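Cyclic GMP-AMP synthase-like receptor (Tribolium castaneum, PDB 7LT2) produces the cyclic dinucleotide cGAMP from ATP and GTP and senses double-stranded RNA in the cytoplasm, triggering innate immune responses. Local coordinates at residues Lys11-Pro17 with Gly377-Ala382; Asp125-Thr131 with Gln236-Trp240; Trp205-Arg211 with Tyr324-Lys328; Lys267-Thr272 with His364-Glu370. All blocks are in the same frame, centred on the assembly; numbering follows the deposited sequence.

Contact 1: Lys11-Pro17 with Gly377-Ala382; sequences KRFISLP and GEDVMA
Met381 lies across the backbone of residues 13-16, touching it along the whole length of its side chain. CG lies 3.5 Å from Ile14 N, and bends at chi2 (-51°) and chi3 (-58°) curl the chain until the methyl CE rests 3.5 Å from Leu16 N. Beyond it, Pro17 CD lies 3.1 Å from Met381 O. On the other flank the side chains of Phe13 and Val380 meet at about a right angle, Val380 CG2 approaching Phe13 CD2 at 3.7 Å. Phe13 CE1 comes within 3.6 Å of Glu378 O.

Between these two apolar wings Arg12 O accepts from Val380 N, with a weak second bond from Met381 N. The arginine side chain lies beyond Phe13, toward Gly377. It is bent at chi3, and NH1 donates to Glu378 O at 2.9 Å, the oxygen lying 17° out of the guanidinium plane. That nitrogen also reaches Tyr374 O, while NH2 pairs with Asp8, which fixes the rotation of the guanidinium. On a separate side, Lys11 crosses Asp379 at about a right angle and forms a salt bridge, NZ to OD2, at 3.3 Å.

Asp379 OD1 is gripped by the N-H groups of Met381 and Ala382, the first bond making an Asx turn, so OD1 shapes its own loop while OD2 meets the lysine. Two backbone donors and a nearby ammonium would be expected to stabilise its negative charge. Main-chain bonds, the arginine, the salt bridge and the methionine together hold the C-terminal loop to the end of helix 5-13.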
# COMPACT_ATOMS: atom_id res chain seq x y z
N LYS A 11 7.58 -19.85 6.97
CA LYS A 11 7.31 -19.71 8.40
C LYS A 11 8.52 -19.18 9.16
O LYS A 11 8.37 -18.34 10.06
CB LYS A 11 6.87 -21.05 8.98
CG LYS A 11 6.55 -21.01 10.46
CD LYS A 11 6.16 -22.38 10.98
CE LYS A 11 5.82 -22.32 12.46
NZ LYS A 11 6.95 -21.77 13.25
N ARG A 12 9.71 -19.64 8.82
CA ARG A 12 10.87 -19.33 9.65
C ARG A 12 11.64 -18.09 9.20
O ARG A 12 12.37 -17.52 10.01
CB ARG A 12 11.81 -20.53 9.72
CG ARG A 12 11.28 -21.68 10.57
CD ARG A 12 12.40 -22.61 10.98
NE ARG A 12 12.82 -23.48 9.89
CZ ARG A 12 14.06 -23.88 9.67
NH1 ARG A 12 15.07 -23.42 10.40
NH2 ARG A 12 14.31 -24.76 8.71
N PHE A 13 11.50 -17.67 7.95
CA PHE A 13 12.34 -16.59 7.45
C PHE A 13 11.61 -15.52 6.65
O PHE A 13 12.25 -14.55 6.23
CB PHE A 13 13.49 -17.17 6.60
CG PHE A 13 14.51 -17.89 7.42
CD1 PHE A 13 14.33 -19.22 7.75
CD2 PHE A 13 15.63 -17.23 7.90
CE1 PHE A 13 15.25 -19.88 8.54
CE2 PHE A 13 16.55 -17.88 8.68
CZ PHE A 13 16.36 -19.21 9.00
N ILE A 14 10.30 -15.64 6.46
CA ILE A 14 9.61 -14.70 5.58
C ILE A 14 8.46 -14.02 6.30
O ILE A 14 8.41 -12.79 6.38
CB ILE A 14 9.13 -15.41 4.30
CG1 ILE A 14 10.32 -15.92 3.50
CG2 ILE A 14 8.31 -14.44 3.45
CD1 ILE A 14 9.96 -16.45 2.13
N SER A 15 7.52 -14.80 6.83
CA SER A 15 6.24 -14.26 7.30
C SER A 15 6.24 -14.05 8.80
O SER A 15 6.55 -14.97 9.57
CB SER A 15 5.08 -15.18 6.91
OG SER A 15 4.87 -15.18 5.52
N LEU A 16 5.85 -12.84 9.22
CA LEU A 16 5.56 -12.60 10.63
C LEU A 16 4.42 -13.51 11.07
O LEU A 16 3.43 -13.65 10.34
CB LEU A 16 5.20 -11.13 10.86
CG LEU A 16 5.10 -10.67 12.32
CD1 LEU A 16 6.47 -10.57 12.95
CD2 LEU A 16 4.35 -9.35 12.45
N PRO A 17 4.52 -14.15 12.24
CA PRO A 17 3.42 -15.01 12.71
C PRO A 17 2.11 -14.24 12.76
O PRO A 17 2.07 -13.07 13.13
CB PRO A 17 3.88 -15.43 14.11
CG PRO A 17 5.36 -15.27 14.09
CD PRO A 17 5.65 -14.11 13.18
N GLY A 377 18.32 -24.74 12.29
CA GLY A 377 17.00 -24.88 12.86
C GLY A 377 16.38 -23.63 13.45
O GLY A 377 15.33 -23.72 14.09
N GLU A 378 16.98 -22.46 13.23
CA GLU A 378 16.49 -21.23 13.85
C GLU A 378 15.25 -20.71 13.13
O GLU A 378 15.03 -20.96 11.94
CB GLU A 378 17.58 -20.16 13.82
CG GLU A 378 18.81 -20.50 14.63
CD GLU A 378 19.72 -19.30 14.82
OE1 GLU A 378 19.26 -18.16 14.60
OE2 GLU A 378 20.90 -19.51 15.20
N ASP A 379 14.43 -19.97 13.88
CA ASP A 379 13.25 -19.27 13.39
C ASP A 379 13.43 -17.80 13.72
O ASP A 379 13.33 -17.40 14.89
CB ASP A 379 11.97 -19.84 14.03
CG ASP A 379 10.69 -19.18 13.51
OD1 ASP A 379 10.73 -18.05 12.97
OD2 ASP A 379 9.61 -19.80 13.67
N VAL A 380 13.70 -16.98 12.69
CA VAL A 380 13.96 -15.56 12.91
C VAL A 380 12.70 -14.72 12.85
O VAL A 380 12.76 -13.51 13.14
CB VAL A 380 14.99 -15.02 11.90
CG1 VAL A 380 16.25 -15.89 11.89
CG2 VAL A 380 14.39 -14.93 10.50
N MET A 381 11.56 -15.31 12.48
CA MET A 381 10.32 -14.56 12.44
C MET A 381 9.50 -14.68 13.72
O MET A 381 8.67 -13.80 13.98
CB MET A 381 9.47 -15.02 11.25
CG MET A 381 10.13 -14.82 9.89
SD MET A 381 10.75 -13.13 9.64
CE MET A 381 9.23 -12.21 9.87
N ALA A 382 9.75 -15.72 14.53
CA ALA A 382 8.91 -15.98 15.70
C ALA A 382 8.89 -14.79 16.66
O ALA A 382 7.84 -14.49 17.25
CB ALA A 382 9.39 -17.24 16.41

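Contact 2: Asp125-Thr131 with Gln236-Trp240; sequences DNDFLDT and QGRYW
The guanidinium of Arg238 lies flat on the Phe128 ring, centres 3.6 Å apart and planes at 10°. A chain extended from CG to NE lays CD over the same ring face, adding a CH-pi contact to the cation-pi one. Asp125 approaches the edge of the guanidinium, but the salt bridge from its OD1 to Arg238 NH2 is long, at 3.6 Å. A water bridges the two residues, accepting from Arg238 NE and donating to OD1.

Thr131 and Trp240 form the second centre. The methyl CG2 of Thr131 stands over the five-membered ring, 3.4 Å from its centroid, while Leu129 CD1 lies over the opposite face. The indole is also pinned at its edge: NE1 donates to Leu129 O at 3.1 Å, meeting that oxygen from above the carbonyl plane. Thr131 N donates to Gly237 O at 2.8 Å.

Arg238 makes a further cation-pi contact with Trp97 of strand 95-100, and Leu129 and Trp240 both pack on Ile224 of strand 222-225. Asp130 N-caps helix 131-147 by accepting from Lys133 N. The contact thus joins the start of that helix to the entry of strand 240-243, whose Ser241 is predicted to bind GTP.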
# COMPACT_ATOMS: atom_id res chain seq x y z
N ASP A 125 -6.75 26.78 -10.19
CA ASP A 125 -7.59 27.50 -11.13
C ASP A 125 -8.63 26.57 -11.75
O ASP A 125 -8.36 25.40 -12.01
CB ASP A 125 -6.73 28.15 -12.22
CG ASP A 125 -5.63 27.23 -12.72
OD1 ASP A 125 -5.76 25.99 -12.58
OD2 ASP A 125 -4.62 27.75 -13.25
N ASN A 126 -9.83 27.11 -11.96
CA ASN A 126 -10.97 26.40 -12.54
C ASN A 126 -11.49 25.27 -11.65
O ASN A 126 -12.14 24.34 -12.15
CB ASN A 126 -10.63 25.86 -13.94
CG ASN A 126 -10.30 26.97 -14.92
OD1 ASN A 126 -11.16 27.74 -15.33
ND2 ASN A 126 -9.03 27.04 -15.32
N ASP A 127 -11.21 25.34 -10.35
CA ASP A 127 -11.75 24.41 -9.36
C ASP A 127 -11.28 22.98 -9.61
O ASP A 127 -12.03 22.02 -9.41
CB ASP A 127 -13.27 24.49 -9.30
CG ASP A 127 -13.76 25.71 -8.55
OD1 ASP A 127 -12.93 26.41 -7.93
OD2 ASP A 127 -14.98 25.99 -8.58
N PHE A 128 -10.03 22.82 -10.03
CA PHE A 128 -9.40 21.51 -10.10
C PHE A 128 -8.79 21.17 -8.75
O PHE A 128 -8.12 22.01 -8.14
CB PHE A 128 -8.33 21.47 -11.18
CG PHE A 128 -8.86 21.26 -12.57
CD1 PHE A 128 -9.05 19.98 -13.06
CD2 PHE A 128 -9.18 22.34 -13.38
CE1 PHE A 128 -9.54 19.78 -14.34
CE2 PHE A 128 -9.67 22.15 -14.66
CZ PHE A 128 -9.85 20.87 -15.14
N LEU A 129 -9.03 19.95 -8.29
CA LEU A 129 -8.39 19.45 -7.08
C LEU A 129 -6.88 19.42 -7.28
O LEU A 129 -6.39 18.89 -8.29
CB LEU A 129 -8.90 18.05 -6.75
CG LEU A 129 -9.82 17.81 -5.56
CD1 LEU A 129 -9.95 16.31 -5.29
CD2 LEU A 129 -9.35 18.55 -4.31
N ASP A 130 -6.14 19.97 -6.33
CA ASP A 130 -4.70 20.15 -6.47
C ASP A 130 -3.97 19.28 -5.45
O ASP A 130 -4.25 19.35 -4.25
CB ASP A 130 -4.33 21.63 -6.31
CG ASP A 130 -2.87 21.90 -6.62
OD1 ASP A 130 -2.01 21.57 -5.78
OD2 ASP A 130 -2.59 22.45 -7.70
N THR A 131 -3.02 18.47 -5.93
CA THR A 131 -2.31 17.55 -5.05
C THR A 131 -1.44 18.29 -4.04
O THR A 131 -1.41 17.94 -2.86
CB THR A 131 -1.45 16.57 -5.86
OG1 THR A 131 -0.52 17.29 -6.66
CG2 THR A 131 -2.32 15.70 -6.74
N GLN A 236 0.96 21.53 -13.32
CA GLN A 236 1.47 21.01 -12.05
C GLN A 236 0.35 20.93 -11.02
O GLN A 236 -0.44 21.88 -10.87
CB GLN A 236 2.60 21.92 -11.55
CG GLN A 236 3.33 21.44 -10.32
CD GLN A 236 4.57 22.28 -10.03
OE1 GLN A 236 5.50 22.32 -10.83
NE2 GLN A 236 4.56 22.96 -8.89
N GLY A 237 0.26 19.79 -10.34
CA GLY A 237 -0.68 19.62 -9.25
C GLY A 237 -2.02 19.02 -9.61
O GLY A 237 -2.76 18.62 -8.71
N ARG A 238 -2.35 18.93 -10.90
CA ARG A 238 -3.66 18.41 -11.30
C ARG A 238 -3.71 16.89 -11.38
O ARG A 238 -4.82 16.33 -11.41
CB ARG A 238 -4.06 18.96 -12.66
CG ARG A 238 -4.77 20.28 -12.62
CD ARG A 238 -5.51 20.51 -13.92
NE ARG A 238 -5.82 21.91 -14.12
CZ ARG A 238 -6.29 22.42 -15.25
NH1 ARG A 238 -6.50 21.65 -16.31
NH2 ARG A 238 -6.55 23.72 -15.32
N TYR A 239 -2.57 16.21 -11.43
CA TYR A 239 -2.53 14.78 -11.72
C TYR A 239 -2.61 13.98 -10.43
O TYR A 239 -1.72 14.07 -9.58
CB TYR A 239 -1.27 14.42 -12.51
CG TYR A 239 -1.28 14.93 -13.93
CD1 TYR A 239 -0.93 16.24 -14.22
CD2 TYR A 239 -1.63 14.09 -14.99
CE1 TYR A 239 -0.93 16.71 -15.52
CE2 TYR A 239 -1.63 14.55 -16.30
CZ TYR A 239 -1.28 15.87 -16.55
OH TYR A 239 -1.28 16.35 -17.85
N TRP A 240 -3.66 13.18 -10.30
CA TRP A 240 -3.87 12.30 -9.16
C TRP A 240 -3.72 10.85 -9.60
O TRP A 240 -4.09 10.49 -10.73
CB TRP A 240 -5.26 12.50 -8.56
CG TRP A 240 -5.42 13.82 -7.89
CD1 TRP A 240 -5.53 15.04 -8.49
CD2 TRP A 240 -5.49 14.05 -6.48
NE1 TRP A 240 -5.66 16.02 -7.54
CE2 TRP A 240 -5.64 15.45 -6.30
CE3 TRP A 240 -5.43 13.23 -5.35
CZ2 TRP A 240 -5.73 16.03 -5.03
CZ3 TRP A 240 -5.53 13.81 -4.10
CH2 TRP A 240 -5.68 15.20 -3.95
O HOH W 1 -4.37 23.44 -12.06
O HOH W 2 -7.23 17.65 -10.71
O HOH W 3 -2.96 22.43 -10.17
O HOH W 4 0.01 16.12 -9.28

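Contact 3: Trp205-Arg211 with Tyr324-Lys328; sequences WPINGYR and YWCRK
Arg211 stacks its guanidinium on the Tyr324 ring, centres 3.7 Å apart and planes at 6°, and grips Tyr324 O side-on with two nitrogens. NE donates at 2.7 Å to that oxygen and NH2 at 3.0 Å, both in the guanidinium plane. The chain is extended through chi2; turns at chi3 (-56°) and chi4 lay the guanidinium over the ring. Alongside, Arg211 N donates to Trp325 O at 2.9 Å, and the edge of Trp205 points at the face of Trp325 in an offset edge-to-face pair, with planes at 68°. Trp205 is steadied by NE1 donating to Arg211 O. Cys326 SG sits over one face of Tyr210, 3.9 Å from the ring centroid, with Pro206 on the opposite face.

Packing thins at Gly209 O, which a water links weakly to the backbone N of Lys328; the side chains of Arg327 and Lys328 are exposed.

Trp325 NE1 bonds to Glu248 of helix 245-251, which by similarity binds ATP and GTP, and Tyr324 packs on His287 of helix 278-291, whose end bears the manganese site. Loop 205-211, resting through Pro206 and Tyr210 on strands 85-89 and 240-243, ties the loop before helix 337-354 to the sheet.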
# COMPACT_ATOMS: atom_id res chain seq x y z
N TRP A 205 -16.32 5.60 -11.48
CA TRP A 205 -15.24 4.70 -11.89
C TRP A 205 -14.83 5.00 -13.33
O TRP A 205 -15.70 5.08 -14.21
CB TRP A 205 -15.70 3.25 -11.74
CG TRP A 205 -14.63 2.21 -11.91
CD1 TRP A 205 -14.06 1.80 -13.08
CD2 TRP A 205 -14.03 1.42 -10.87
NE1 TRP A 205 -13.12 0.82 -12.84
CE2 TRP A 205 -13.08 0.57 -11.49
CE3 TRP A 205 -14.18 1.36 -9.49
CZ2 TRP A 205 -12.31 -0.33 -10.77
CZ3 TRP A 205 -13.41 0.46 -8.77
CH2 TRP A 205 -12.49 -0.38 -9.41
N PRO A 206 -13.54 5.16 -13.61
CA PRO A 206 -13.11 5.55 -14.97
C PRO A 206 -13.34 4.43 -15.97
O PRO A 206 -13.15 3.25 -15.67
CB PRO A 206 -11.62 5.85 -14.80
CG PRO A 206 -11.20 5.04 -13.61
CD PRO A 206 -12.40 5.04 -12.68
N ILE A 207 -13.76 4.81 -17.18
CA ILE A 207 -14.06 3.81 -18.21
C ILE A 207 -13.11 3.90 -19.40
O ILE A 207 -12.85 2.89 -20.06
CB ILE A 207 -15.52 3.92 -18.68
CG1 ILE A 207 -15.78 5.26 -19.37
CG2 ILE A 207 -16.49 3.71 -17.53
CD1 ILE A 207 -17.17 5.36 -19.99
N ASN A 208 -12.58 5.08 -19.68
CA ASN A 208 -11.80 5.29 -20.91
C ASN A 208 -10.41 4.68 -20.74
O ASN A 208 -9.48 5.33 -20.25
CB ASN A 208 -11.72 6.77 -21.25
CG ASN A 208 -11.12 7.01 -22.62
OD1 ASN A 208 -10.90 6.07 -23.39
ND2 ASN A 208 -10.85 8.27 -22.94
N GLY A 209 -10.26 3.43 -21.17
CA GLY A 209 -9.00 2.73 -21.09
C GLY A 209 -8.74 2.04 -19.77
O GLY A 209 -7.61 1.57 -19.54
N TYR A 210 -9.73 1.96 -18.89
CA TYR A 210 -9.56 1.38 -17.56
C TYR A 210 -10.37 0.10 -17.42
O TYR A 210 -11.44 -0.05 -18.00
CB TYR A 210 -9.97 2.38 -16.47
CG TYR A 210 -8.94 3.47 -16.25
CD1 TYR A 210 -8.94 4.62 -17.03
CD2 TYR A 210 -7.97 3.34 -15.27
CE1 TYR A 210 -8.00 5.62 -16.83
CE2 TYR A 210 -7.02 4.33 -15.07
CZ TYR A 210 -7.05 5.47 -15.85
OH TYR A 210 -6.11 6.46 -15.65
N ARG A 211 -9.83 -0.82 -16.62
CA ARG A 211 -10.52 -2.06 -16.33
C ARG A 211 -11.70 -1.79 -15.39
O ARG A 211 -11.60 -0.96 -14.49
CB ARG A 211 -9.56 -3.06 -15.70
CG ARG A 211 -10.15 -4.44 -15.43
CD ARG A 211 -9.17 -5.31 -14.64
NE ARG A 211 -7.89 -5.43 -15.32
CZ ARG A 211 -7.59 -6.40 -16.18
NH1 ARG A 211 -8.45 -7.35 -16.49
NH2 ARG A 211 -6.39 -6.40 -16.76
N TYR A 324 -2.35 -3.18 -14.15
CA TYR A 324 -3.50 -4.08 -14.25
C TYR A 324 -4.79 -3.33 -14.57
O TYR A 324 -5.68 -3.87 -15.24
CB TYR A 324 -3.66 -4.86 -12.95
CG TYR A 324 -4.84 -5.80 -12.92
CD1 TYR A 324 -4.83 -6.98 -13.66
CD2 TYR A 324 -5.97 -5.51 -12.17
CE1 TYR A 324 -5.91 -7.85 -13.63
CE2 TYR A 324 -7.05 -6.37 -12.13
CZ TYR A 324 -7.01 -7.53 -12.88
OH TYR A 324 -8.09 -8.39 -12.85
N TRP A 325 -4.90 -2.08 -14.12
CA TRP A 325 -6.12 -1.31 -14.27
C TRP A 325 -6.12 -0.39 -15.48
O TRP A 325 -7.19 0.09 -15.88
CB TRP A 325 -6.36 -0.48 -12.99
CG TRP A 325 -6.43 -1.36 -11.78
CD1 TRP A 325 -5.44 -1.59 -10.88
CD2 TRP A 325 -7.55 -2.15 -11.36
NE1 TRP A 325 -5.87 -2.47 -9.92
CE2 TRP A 325 -7.17 -2.82 -10.19
CE3 TRP A 325 -8.84 -2.33 -11.86
CZ2 TRP A 325 -8.03 -3.68 -9.50
CZ3 TRP A 325 -9.70 -3.18 -11.18
CH2 TRP A 325 -9.29 -3.85 -10.02
N CYS A 326 -4.96 -0.13 -16.08
CA CYS A 326 -4.87 0.74 -17.25
C CYS A 326 -3.67 0.24 -18.06
O CYS A 326 -2.53 0.62 -17.80
CB CYS A 326 -4.72 2.20 -16.84
SG CYS A 326 -4.87 3.39 -18.19
N ARG A 327 -3.95 -0.61 -19.05
CA ARG A 327 -2.89 -1.39 -19.69
C ARG A 327 -1.89 -0.54 -20.45
O ARG A 327 -0.76 -0.99 -20.67
CB ARG A 327 -3.51 -2.42 -20.63
CG ARG A 327 -4.52 -1.84 -21.60
CD ARG A 327 -4.96 -2.88 -22.62
NE ARG A 327 -3.83 -3.33 -23.44
CZ ARG A 327 -3.30 -2.63 -24.43
NH1 ARG A 327 -3.76 -1.42 -24.75
NH2 ARG A 327 -2.29 -3.14 -25.12
N LYS A 328 -2.26 0.68 -20.86
CA LYS A 328 -1.33 1.53 -21.59
C LYS A 328 -0.18 2.04 -20.73
O LYS A 328 0.74 2.67 -21.26
CB LYS A 328 -2.08 2.72 -22.20
CG LYS A 328 -2.83 2.36 -23.47
CD LYS A 328 -3.38 3.60 -24.15
CE LYS A 328 -3.59 3.37 -25.64
NZ LYS A 328 -4.45 2.19 -25.92
O HOH W 5 -5.37 1.66 -21.35

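Contact 4: Lys267-Thr272 with His364-Glu370; sequences KLKEKT and HLLTKEE
The carboxylate of Glu370 is approached at OE1 from two sides. Lys267 NZ comes in syn, 17° out of the carboxylate plane, and forms a salt bridge with OE1 at 2.8 Å; Thr367 N donates to the same oxygen from the anti side at 2.9 Å. The other flat group, the His364 imidazole, leads away from helix 258-272 to meet the Tyr349 ring and to bond through NE2 to Asp353.

Lys267 and Glu370 reach toward each other from opposite directions. Bends at chi2 (70°) and chi4 (62°) bring the ammonium back to Leu365 O as well, at 2.7 Å from NZ, so one buried lysine ties together a helix-end carbonyl and an acidic side chain. Lys271 runs out extended instead, past His364 O toward Leu366 O, but its NZ lies implausibly close to that oxygen and the placement of its end is uncertain. Beside the polar atoms, Leu268 CD1 touches Leu365 CD1 at 4.2 Å, the two side chains crossing at about a right angle, with Ile350 of helix 337-354 also against Leu268.

Thr367 OG1 accepts from Glu370 N at 3.0 Å, completing a capping box at the start of helix 368-375. The whole is a break between two helices, with a capping box opening the second: helix 361-365 ends, the chain turns through Leu366, and Lys267 of helix 258-272 holds both the turn and the box.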
# COMPACT_ATOMS: atom_id res chain seq x y z
N LYS A 267 11.01 -12.46 -1.89
CA LYS A 267 12.26 -12.73 -1.19
C LYS A 267 13.40 -12.94 -2.18
O LYS A 267 14.51 -12.44 -1.98
CB LYS A 267 12.09 -13.96 -0.29
CG LYS A 267 13.31 -14.30 0.57
CD LYS A 267 13.52 -13.27 1.67
CE LYS A 267 14.52 -13.73 2.72
NZ LYS A 267 15.86 -13.97 2.13
N LEU A 268 13.13 -13.69 -3.26
CA LEU A 268 14.11 -13.86 -4.32
C LEU A 268 14.48 -12.52 -4.95
O LEU A 268 15.66 -12.26 -5.24
CB LEU A 268 13.56 -14.82 -5.38
CG LEU A 268 14.45 -15.18 -6.56
CD1 LEU A 268 15.72 -15.88 -6.08
CD2 LEU A 268 13.69 -16.05 -7.56
N LYS A 269 13.49 -11.66 -5.16
CA LYS A 269 13.74 -10.34 -5.73
C LYS A 269 14.64 -9.51 -4.82
O LYS A 269 15.57 -8.84 -5.30
CB LYS A 269 12.40 -9.63 -5.98
CG LYS A 269 12.51 -8.23 -6.58
CD LYS A 269 12.51 -7.13 -5.51
CE LYS A 269 11.14 -6.98 -4.86
NZ LYS A 269 11.11 -5.84 -3.91
N GLU A 270 14.38 -9.54 -3.52
CA GLU A 270 15.19 -8.78 -2.58
C GLU A 270 16.65 -9.23 -2.61
O GLU A 270 17.55 -8.41 -2.44
CB GLU A 270 14.65 -8.93 -1.16
CG GLU A 270 13.38 -8.17 -0.88
CD GLU A 270 12.93 -8.34 0.57
OE1 GLU A 270 13.77 -8.73 1.41
OE2 GLU A 270 11.75 -8.08 0.86
N LYS A 271 16.89 -10.51 -2.82
CA LYS A 271 18.26 -10.99 -2.80
C LYS A 271 18.98 -10.79 -4.14
O LYS A 271 20.17 -10.45 -4.15
CB LYS A 271 18.30 -12.47 -2.41
CG LYS A 271 19.71 -13.00 -2.24
CD LYS A 271 19.72 -14.45 -1.79
CE LYS A 271 21.10 -15.06 -1.97
NZ LYS A 271 21.09 -16.52 -1.67
N THR A 272 18.29 -10.98 -5.26
CA THR A 272 18.97 -11.04 -6.55
C THR A 272 18.65 -9.90 -7.51
O THR A 272 19.47 -9.62 -8.39
CB THR A 272 18.67 -12.37 -7.26
OG1 THR A 272 17.27 -12.46 -7.57
CG2 THR A 272 19.05 -13.55 -6.36
N HIS A 364 18.99 -20.11 -2.97
CA HIS A 364 18.78 -18.90 -3.75
C HIS A 364 17.96 -17.86 -3.01
O HIS A 364 18.15 -16.66 -3.24
CB HIS A 364 18.09 -19.22 -5.08
CG HIS A 364 18.92 -20.04 -6.01
ND1 HIS A 364 19.88 -19.50 -6.84
CD2 HIS A 364 18.93 -21.38 -6.25
CE1 HIS A 364 20.45 -20.46 -7.54
NE2 HIS A 364 19.89 -21.61 -7.21
N LEU A 365 17.04 -18.29 -2.15
CA LEU A 365 16.16 -17.34 -1.47
C LEU A 365 16.84 -16.66 -0.29
O LEU A 365 16.57 -15.48 -0.03
CB LEU A 365 14.89 -18.06 -0.99
CG LEU A 365 13.70 -18.12 -1.96
CD1 LEU A 365 14.12 -18.61 -3.34
CD2 LEU A 365 12.63 -19.02 -1.38
N LEU A 366 17.72 -17.36 0.41
CA LEU A 366 18.30 -16.87 1.65
C LEU A 366 19.71 -16.33 1.42
O LEU A 366 20.46 -16.83 0.59
CB LEU A 366 18.34 -17.99 2.70
CG LEU A 366 17.00 -18.64 3.02
CD1 LEU A 366 17.14 -19.69 4.11
CD2 LEU A 366 15.97 -17.58 3.43
N THR A 367 20.05 -15.29 2.18
CA THR A 367 21.44 -14.89 2.28
C THR A 367 22.24 -16.02 2.90
O THR A 367 21.68 -16.94 3.51
CB THR A 367 21.58 -13.61 3.11
OG1 THR A 367 21.22 -13.89 4.47
CG2 THR A 367 20.66 -12.52 2.58
N LYS A 368 23.56 -15.96 2.74
CA LYS A 368 24.40 -16.99 3.34
C LYS A 368 24.23 -17.00 4.85
O LYS A 368 24.21 -18.07 5.48
CB LYS A 368 25.86 -16.78 2.94
CG LYS A 368 26.02 -16.66 1.44
CD LYS A 368 27.40 -17.06 0.96
CE LYS A 368 27.40 -17.15 -0.55
NZ LYS A 368 28.69 -17.65 -1.04
N GLU A 369 24.05 -15.82 5.45
CA GLU A 369 23.85 -15.74 6.89
C GLU A 369 22.50 -16.33 7.30
O GLU A 369 22.41 -17.04 8.31
CB GLU A 369 23.96 -14.29 7.35
CG GLU A 369 25.37 -13.71 7.23
CD GLU A 369 25.78 -13.42 5.79
OE1 GLU A 369 24.89 -13.20 4.95
OE2 GLU A 369 27.00 -13.42 5.51
N GLU A 370 21.45 -16.06 6.53
CA GLU A 370 20.16 -16.69 6.78
C GLU A 370 20.23 -18.20 6.57
O GLU A 370 19.62 -18.97 7.32
CB GLU A 370 19.08 -16.09 5.88
CG GLU A 370 18.57 -14.72 6.30
CD GLU A 370 17.73 -14.08 5.21
OE1 GLU A 370 17.92 -14.45 4.03
OE2 GLU A 370 16.87 -13.23 5.53

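In the fold
From the N terminus, helix 5-13 leads into contact 1, which is closed last, when residues 377-382 return to it; the other three contacts fall within that span. Contact 2 opens at 125-131, and contact 3 opens at 205-211 before 236-240 closes contact 2, so these two cross. Contact 4 starts at 267-272, crosses contact 3, which closes at 324-328, and closes at 364-370, shortly before contact 1. Contacts 2 and 3 hold loops around the nucleotidyltransferase sheet, contact 3 also reaching the helical part. Contacts 1 and 4, across the chain's centre from contact 2, touch through Phe13 and Ile14 and bring the N-terminal helix and helices 361-365 and 368-375 against helix 258-272.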